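Glycoside hydrolase family protein (Novosphingobium sp. PP1Y, PDB 6Q2F) is an alpha-L-rhamnosidase, a glycoside hydrolase that probably removes terminal rhamnose units from glycosides. Local coordinates at residues G207-I219 / V407-L419. Sequence-based numbering, arbitrary orientation.
Sequences GEVGVLAFPVPDI and VDPDSVIDLTDKL
The ring of F214 meets V407 and V412 obliquely: V407 CG2 comes within 3.5 Å of F214 CD1 and also touches CE1, while V412 CG2 reaches the CB of F214 at the ring's base. The contact illustrates how a short edge strand closes an antiparallel beta sheet: residues 413-414 pair with strand 206-217, whose other neighbour is strand 436-447. F214 holds CG between its backbone N and carbonyl carbon (chi1 49°), which places CD1 beside the V407 methyls. With an alanine here, V407 CG2 would probably be left without the ring carbons CD1 and CE1 it rests against, and a gap would open beside that methyl. A213 and I413 form the hydrogen-bonded pair, A213 N giving to I413 O at 2.9 Å and I413 N returning to A213 O, nearly linearly at the hydrogen (170°). Beside it, L212 and D414 are a non-hydrogen-bonded pair, and the CA of L212 makes a CH···O contact with I413 O.

On the side of the sheet bearing A213, the methyl CB of A213 rests on L415 CD1 at 3.6 Å, and W427 from a loop also touches L415. Further along, V211 CG2 packs tightly at about a right angle on L419 CD1. P215 CD likewise presses on S411 CB where the chain enters the edge strand.

Beyond the paired residues, L415 N still reaches V211 O, 2.8 Å away but bent. D414 OD1 accepts from T416 N in an Asx turn, while D414 OD2 is salt-bridged to R529, which probably steadies the carboxylate. T416 OG1 also approaches that same OD1, in a bond so short that its exact length is doubtful, and accepts V211 N of strand 206-217 at 3.2 Å, with 165° at the hydrogen.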
ATOM      1  N   GLY A 207      30.538  12.680   1.658  1.00 44.09           N
ATOM      2  CA  GLY A 207      30.981  12.832   0.296  1.00 38.08           C
ATOM      3  C   GLY A 207      30.913  14.285  -0.136  1.00 36.26           C
ATOM      4  O   GLY A 207      30.322  15.139   0.532  1.00 40.07           O
ATOM      5  N   GLU A 208      31.519  14.548  -1.277  1.00 42.07           N
ATOM      6  CA  GLU A 208      31.497  15.865  -1.885  1.00 46.58           C
ATOM      7  C   GLU A 208      30.445  15.925  -2.979  1.00 40.14           C
ATOM      8  O   GLU A 208      30.144  14.926  -3.631  1.00 40.59           O
ATOM      9  CB  GLU A 208      32.872  16.216  -2.453  1.00 52.68           C
ATOM     10  CG  GLU A 208      33.914  16.521  -1.382  1.00 55.99           C
ATOM     11  CD  GLU A 208      33.550  17.744  -0.558  1.00 65.07           C
ATOM     12  OE1 GLU A 208      32.907  18.669  -1.107  1.00 72.94           O
ATOM     13  OE2 GLU A 208      33.893  17.774   0.642  1.00 70.08           O
ATOM     14  N   VAL A 209      29.885  17.119  -3.167  1.00 45.23           N
ATOM     15  CA  VAL A 209      28.905  17.387  -4.212  1.00 45.94           C
ATOM     16  C   VAL A 209      29.372  18.508  -5.130  1.00 49.29           C
ATOM     17  O   VAL A 209      29.307  18.393  -6.357  1.00 50.10           O
ATOM     18  CB  VAL A 209      27.523  17.720  -3.613  1.00 41.84           C
ATOM     19  CG1 VAL A 209      26.621  18.282  -4.677  1.00 38.98           C
ATOM     20  CG2 VAL A 209      26.911  16.474  -2.935  1.00 33.14           C
ATOM     21  N   GLY A 210      29.846  19.598  -4.552  1.00 44.66           N
ATOM     22  CA  GLY A 210      30.373  20.690  -5.340  1.00 42.22           C
ATOM     23  C   GLY A 210      30.448  21.957  -4.518  1.00 46.95           C
ATOM     24  O   GLY A 210      30.045  22.004  -3.355  1.00 45.94           O
ATOM     25  N   VAL A 211      30.980  22.995  -5.161  1.00 40.34           N
ATOM     26  CA  VAL A 211      31.110  24.314  -4.565  1.00 40.16           C
ATOM     27  C   VAL A 211      30.485  25.313  -5.517  1.00 43.14           C
ATOM     28  O   VAL A 211      30.834  25.354  -6.701  1.00 46.91           O
ATOM     29  CB  VAL A 211      32.577  24.667  -4.288  1.00 43.11           C
ATOM     30  CG1 VAL A 211      32.681  25.956  -3.495  1.00 39.32           C
ATOM     31  CG2 VAL A 211      33.227  23.536  -3.528  1.00 43.38           C
ATOM     32  N   LEU A 212      29.555  26.103  -5.009  1.00 40.95           N
ATOM     33  CA  LEU A 212      28.892  27.127  -5.791  1.00 37.40           C
ATOM     34  C   LEU A 212      29.104  28.466  -5.110  1.00 47.47           C
ATOM     35  O   LEU A 212      29.151  28.557  -3.881  1.00 49.14           O
ATOM     36  CB  LEU A 212      27.396  26.853  -5.939  1.00 39.68           C
ATOM     37  CG  LEU A 212      27.028  25.498  -6.528  1.00 42.72           C
ATOM     38  CD1 LEU A 212      25.536  25.289  -6.391  1.00 47.10           C
ATOM     39  CD2 LEU A 212      27.488  25.396  -7.998  1.00 38.89           C
ATOM     40  N   ALA A 213      29.259  29.499  -5.923  1.00 44.38           N
ATOM     41  CA  ALA A 213      29.327  30.861  -5.431  1.00 43.47           C
ATOM     42  C   ALA A 213      28.341  31.697  -6.223  1.00 43.04           C
ATOM     43  O   ALA A 213      28.102  31.451  -7.408  1.00 45.56           O
ATOM     44  CB  ALA A 213      30.735  31.449  -5.543  1.00 46.26           C
ATOM     45  N   PHE A 214      27.766  32.689  -5.555  1.00 39.44           N
ATOM     46  CA  PHE A 214      26.788  33.550  -6.195  1.00 47.80           C
ATOM     47  C   PHE A 214      26.713  34.847  -5.416  1.00 51.13           C
ATOM     48  O   PHE A 214      26.915  34.847  -4.196  1.00 49.26           O
ATOM     49  CB  PHE A 214      25.414  32.874  -6.271  1.00 45.40           C
ATOM     50  CG  PHE A 214      24.954  32.268  -4.971  1.00 47.11           C
ATOM     51  CD1 PHE A 214      24.225  33.021  -4.067  1.00 46.65           C
ATOM     52  CD2 PHE A 214      25.250  30.953  -4.657  1.00 40.79           C
ATOM     53  CE1 PHE A 214      23.789  32.473  -2.864  1.00 49.91           C
ATOM     54  CE2 PHE A 214      24.818  30.398  -3.456  1.00 46.16           C
ATOM     55  CZ  PHE A 214      24.085  31.165  -2.560  1.00 48.44           C
ATOM     56  N   PRO A 215      26.460  35.964  -6.089  1.00 48.87           N
ATOM     57  CA  PRO A 215      26.349  37.242  -5.385  1.00 52.94           C
ATOM     58  C   PRO A 215      25.069  37.301  -4.575  1.00 50.82           C
ATOM     59  O   PRO A 215      24.059  36.674  -4.905  1.00 50.46           O
ATOM     60  CB  PRO A 215      26.336  38.279  -6.515  1.00 59.58           C
ATOM     61  CG  PRO A 215      26.814  37.534  -7.742  1.00 59.38           C
ATOM     62  CD  PRO A 215      26.372  36.124  -7.545  1.00 46.97           C
ATOM     63  N   VAL A 216      25.121  38.076  -3.502  1.00 48.95           N
ATOM     64  CA  VAL A 216      24.013  38.151  -2.560  1.00 54.96           C
ATOM     65  C   VAL A 216      24.060  39.561  -1.983  1.00 63.29           C
ATOM     66  O   VAL A 216      25.148  40.150  -1.892  1.00 66.69           O
ATOM     67  CB  VAL A 216      24.128  37.042  -1.496  1.00 55.08           C
ATOM     68  CG1 VAL A 216      24.011  35.661  -2.111  1.00 55.11           C
ATOM     69  CG2 VAL A 216      25.394  37.183  -0.666  1.00 53.41           C
ATOM     70  N   PRO A 217      22.926  40.166  -1.640  1.00 63.23           N
ATOM     71  CA  PRO A 217      22.957  41.543  -1.136  1.00 62.74           C
ATOM     72  C   PRO A 217      23.371  41.599   0.326  1.00 71.26           C
ATOM     73  O   PRO A 217      22.988  40.750   1.137  1.00 72.55           O
ATOM     74  CB  PRO A 217      21.509  42.010  -1.320  1.00 60.29           C
ATOM     75  CG  PRO A 217      20.717  40.757  -1.166  1.00 61.16           C
ATOM     76  CD  PRO A 217      21.549  39.664  -1.784  1.00 59.87           C
ATOM     77  N   ASP A 218      24.185  42.604   0.653  1.00 72.84           N
ATOM     78  CA  ASP A 218      24.465  42.911   2.049  1.00 73.42           C
ATOM     79  C   ASP A 218      23.151  43.106   2.786  1.00 74.84           C
ATOM     80  O   ASP A 218      22.286  43.865   2.347  1.00 74.56           O
ATOM     81  CB  ASP A 218      25.330  44.170   2.160  1.00 76.47           C
ATOM     82  CG  ASP A 218      26.748  43.951   1.671  1.00 81.64           C
ATOM     83  OD1 ASP A 218      27.310  42.872   1.942  1.00 80.92           O
ATOM     84  OD2 ASP A 218      27.304  44.862   1.021  1.00 87.34           O
ATOM     85  N   ILE A 219      22.990  42.391   3.889  1.00 78.28           N
ATOM     86  CA  ILE A 219      21.708  42.300   4.572  1.00 82.04           C
ATOM     87  C   ILE A 219      21.872  42.858   5.978  1.00 85.96           C
ATOM     88  O   ILE A 219      22.946  42.763   6.582  1.00 78.86           O
ATOM     89  CB  ILE A 219      21.184  40.842   4.584  1.00 81.04           C
ATOM     90  CG1 ILE A 219      20.857  40.374   3.162  1.00 84.07           C
ATOM     91  CG2 ILE A 219      19.976  40.664   5.490  1.00 85.90           C
ATOM     92  CD1 ILE A 219      20.591  38.884   3.051  1.00 86.70           C
ATOM     93  N   VAL A 407      18.465  34.994  -5.984  1.00 46.32           N
ATOM     94  CA  VAL A 407      19.706  34.977  -6.744  1.00 47.28           C
ATOM     95  C   VAL A 407      19.411  34.736  -8.218  1.00 45.21           C
ATOM     96  O   VAL A 407      18.603  33.866  -8.578  1.00 45.78           O
ATOM     97  CB  VAL A 407      20.642  33.890  -6.188  1.00 47.69           C
ATOM     98  CG1 VAL A 407      21.899  33.786  -7.024  1.00 45.66           C
ATOM     99  CG2 VAL A 407      20.976  34.158  -4.713  1.00 39.72           C
ATOM    100  N   ASP A 408      20.075  35.497  -9.079  1.00 43.18           N
ATOM    101  CA  ASP A 408      19.987  35.249 -10.511  1.00 47.02           C
ATOM    102  C   ASP A 408      20.701  33.941 -10.824  1.00 46.94           C
ATOM    103  O   ASP A 408      21.885  33.803 -10.498  1.00 48.79           O
ATOM    104  CB  ASP A 408      20.606  36.411 -11.305  1.00 42.24           C
ATOM    105  CG  ASP A 408      20.331  36.313 -12.800  1.00 49.55           C
ATOM    106  OD1 ASP A 408      20.176  35.183 -13.315  1.00 50.28           O
ATOM    107  OD2 ASP A 408      20.261  37.367 -13.466  1.00 56.58           O
ATOM    108  N   PRO A 409      20.030  32.963 -11.434  1.00 41.40           N
ATOM    109  CA  PRO A 409      20.711  31.693 -11.745  1.00 42.70           C
ATOM    110  C   PRO A 409      21.974  31.877 -12.570  1.00 43.99           C
ATOM    111  O   PRO A 409      22.979  31.200 -12.320  1.00 44.63           O
ATOM    112  CB  PRO A 409      19.652  30.894 -12.521  1.00 41.67           C
ATOM    113  CG  PRO A 409      18.380  31.618 -12.360  1.00 39.85           C
ATOM    114  CD  PRO A 409      18.640  33.005 -11.904  1.00 41.73           C
ATOM    115  N   ASP A 410      21.953  32.781 -13.549  1.00 43.10           N
ATOM    116  CA  ASP A 410      23.139  33.011 -14.370  1.00 47.68           C
ATOM    117  C   ASP A 410      24.318  33.532 -13.560  1.00 51.24           C
ATOM    118  O   ASP A 410      25.466  33.382 -13.996  1.00 53.76           O
ATOM    119  CB  ASP A 410      22.808  33.982 -15.502  1.00 53.08           C
ATOM    120  CG  ASP A 410      21.768  33.426 -16.449  1.00 60.00           C
ATOM    121  OD1 ASP A 410      21.811  32.205 -16.719  1.00 62.26           O
ATOM    122  OD2 ASP A 410      20.899  34.197 -16.909  1.00 62.34           O
ATOM    123  N   SER A 411      24.060  34.125 -12.392  1.00 50.29           N
ATOM    124  CA  SER A 411      25.134  34.611 -11.532  1.00 51.28           C
ATOM    125  C   SER A 411      25.856  33.489 -10.800  1.00 49.22           C
ATOM    126  O   SER A 411      26.955  33.718 -10.286  1.00 51.25           O
ATOM    127  CB  SER A 411      24.587  35.580 -10.486  1.00 55.60           C
ATOM    128  OG  SER A 411      23.715  36.525 -11.063  1.00 71.06           O
ATOM    129  N   VAL A 412      25.256  32.299 -10.703  1.00 44.83           N
ATOM    130  CA  VAL A 412      25.858  31.239  -9.900  1.00 44.61           C
ATOM    131  C   VAL A 412      27.073  30.677 -10.621  1.00 44.25           C
ATOM    132  O   VAL A 412      27.014  30.355 -11.814  1.00 43.76           O
ATOM    133  CB  VAL A 412      24.840  30.132  -9.598  1.00 42.28           C
ATOM    134  CG1 VAL A 412      25.525  28.993  -8.832  1.00 35.71           C
ATOM    135  CG2 VAL A 412      23.669  30.695  -8.802  1.00 45.78           C
ATOM    136  N   ILE A 413      28.179  30.546  -9.892  1.00 46.28           N
ATOM    137  CA  ILE A 413      29.444  30.073 -10.437  1.00 47.05           C
ATOM    138  C   ILE A 413      29.788  28.735  -9.804  1.00 45.63           C
ATOM    139  O   ILE A 413      29.660  28.557  -8.588  1.00 44.76           O
ATOM    140  CB  ILE A 413      30.580  31.089 -10.198  1.00 47.73           C
ATOM    141  CG1 ILE A 413      30.290  32.405 -10.919  1.00 45.18           C
ATOM    142  CG2 ILE A 413      31.902  30.533 -10.680  1.00 54.74           C
ATOM    143  CD1 ILE A 413      31.279  33.503 -10.562  1.00 49.60           C
ATOM    144  N   ASP A 414      30.244  27.803 -10.631  1.00 43.73           N
ATOM    145  CA  ASP A 414      30.665  26.484 -10.172  1.00 38.85           C
ATOM    146  C   ASP A 414      32.153  26.530  -9.870  1.00 38.94           C
ATOM    147  O   ASP A 414      32.981  26.491 -10.777  1.00 54.67           O
ATOM    148  CB  ASP A 414      30.356  25.433 -11.228  1.00 43.52           C
ATOM    149  CG  ASP A 414      30.580  24.026 -10.723  1.00 52.78           C
ATOM    150  OD1 ASP A 414      31.206  23.866  -9.647  1.00 49.93           O
ATOM    151  OD2 ASP A 414      30.129  23.077 -11.396  1.00 54.21           O
ATOM    152  N   LEU A 415      32.496  26.568  -8.585  1.00 45.17           N
ATOM    153  CA  LEU A 415      33.880  26.568  -8.132  1.00 47.03           C
ATOM    154  C   LEU A 415      34.384  25.179  -7.745  1.00 44.11           C
ATOM    155  O   LEU A 415      35.388  25.081  -7.034  1.00 50.73           O
ATOM    156  CB  LEU A 415      34.041  27.505  -6.937  1.00 51.27           C
ATOM    157  CG  LEU A 415      33.676  28.970  -7.136  1.00 52.20           C
ATOM    158  CD1 LEU A 415      33.860  29.744  -5.838  1.00 52.19           C
ATOM    159  CD2 LEU A 415      34.545  29.553  -8.236  1.00 52.55           C
ATOM    160  N   THR A 416      33.717  24.109  -8.188  1.00 50.95           N
ATOM    161  CA  THR A 416      34.101  22.764  -7.757  1.00 54.81           C
ATOM    162  C   THR A 416      35.571  22.484  -8.056  1.00 67.76           C
ATOM    163  O   THR A 416      36.302  21.967  -7.202  1.00 71.59           O
ATOM    164  CB  THR A 416      33.199  21.730  -8.420  1.00 50.63           C
ATOM    165  OG1 THR A 416      31.833  22.015  -8.090  1.00 53.01           O
ATOM    166  CG2 THR A 416      33.533  20.332  -7.916  1.00 53.25           C
ATOM    167  N   ASP A 417      36.015  22.828  -9.267  1.00 74.07           N
ATOM    168  CA  ASP A 417      37.418  22.835  -9.680  1.00 77.39           C
ATOM    169  C   ASP A 417      38.383  23.289  -8.590  1.00 78.05           C
ATOM    170  O   ASP A 417      39.419  22.659  -8.355  1.00 82.78           O
ATOM    171  CB  ASP A 417      37.606  23.775 -10.879  1.00 83.69           C
ATOM    172  CG  ASP A 417      37.358  23.101 -12.207  1.00 91.67           C
ATOM    173  OD1 ASP A 417      37.016  21.895 -12.217  1.00 97.01           O
ATOM    174  OD2 ASP A 417      37.502  23.790 -13.245  1.00 92.78           O
ATOM    175  N   LYS A 418      38.060  24.404  -7.945  1.00 75.42           N
ATOM    176  CA  LYS A 418      39.037  25.149  -7.168  1.00 70.86           C
ATOM    177  C   LYS A 418      39.193  24.658  -5.735  1.00 66.00           C
ATOM    178  O   LYS A 418      40.101  25.122  -5.040  1.00 67.11           O
ATOM    179  CB  LYS A 418      38.650  26.630  -7.168  1.00 71.70           C
ATOM    180  CG  LYS A 418      38.014  27.083  -8.482  1.00 71.93           C
ATOM    181  CD  LYS A 418      39.025  27.100  -9.620  1.00 77.39           C
ATOM    182  CE  LYS A 418      39.571  28.501  -9.866  1.00 77.23           C
ATOM    183  NZ  LYS A 418      38.599  29.328 -10.630  1.00 74.84           N
ATOM    184  N   LEU A 419      38.338  23.756  -5.261  1.00 65.41           N
ATOM    185  CA  LEU A 419      38.504  23.241  -3.911  1.00 71.09           C
ATOM    186  C   LEU A 419      39.593  22.176  -3.898  1.00 70.99           C
ATOM    187  O   LEU A 419      39.545  21.216  -4.673  1.00 73.86           O
ATOM    188  CB  LEU A 419      37.186  22.676  -3.374  1.00 69.71           C
ATOM    189  CG  LEU A 419      37.149  22.499  -1.847  1.00 74.69           C
ATOM    190  CD1 LEU A 419      35.750  22.695  -1.306  1.00 79.01           C
ATOM    191  CD2 LEU A 419      37.649  21.132  -1.427  1.00 78.77           C
TER
HETATM  192  O   HOH W   1      29.933  19.292  -8.695  1.00 59.24           O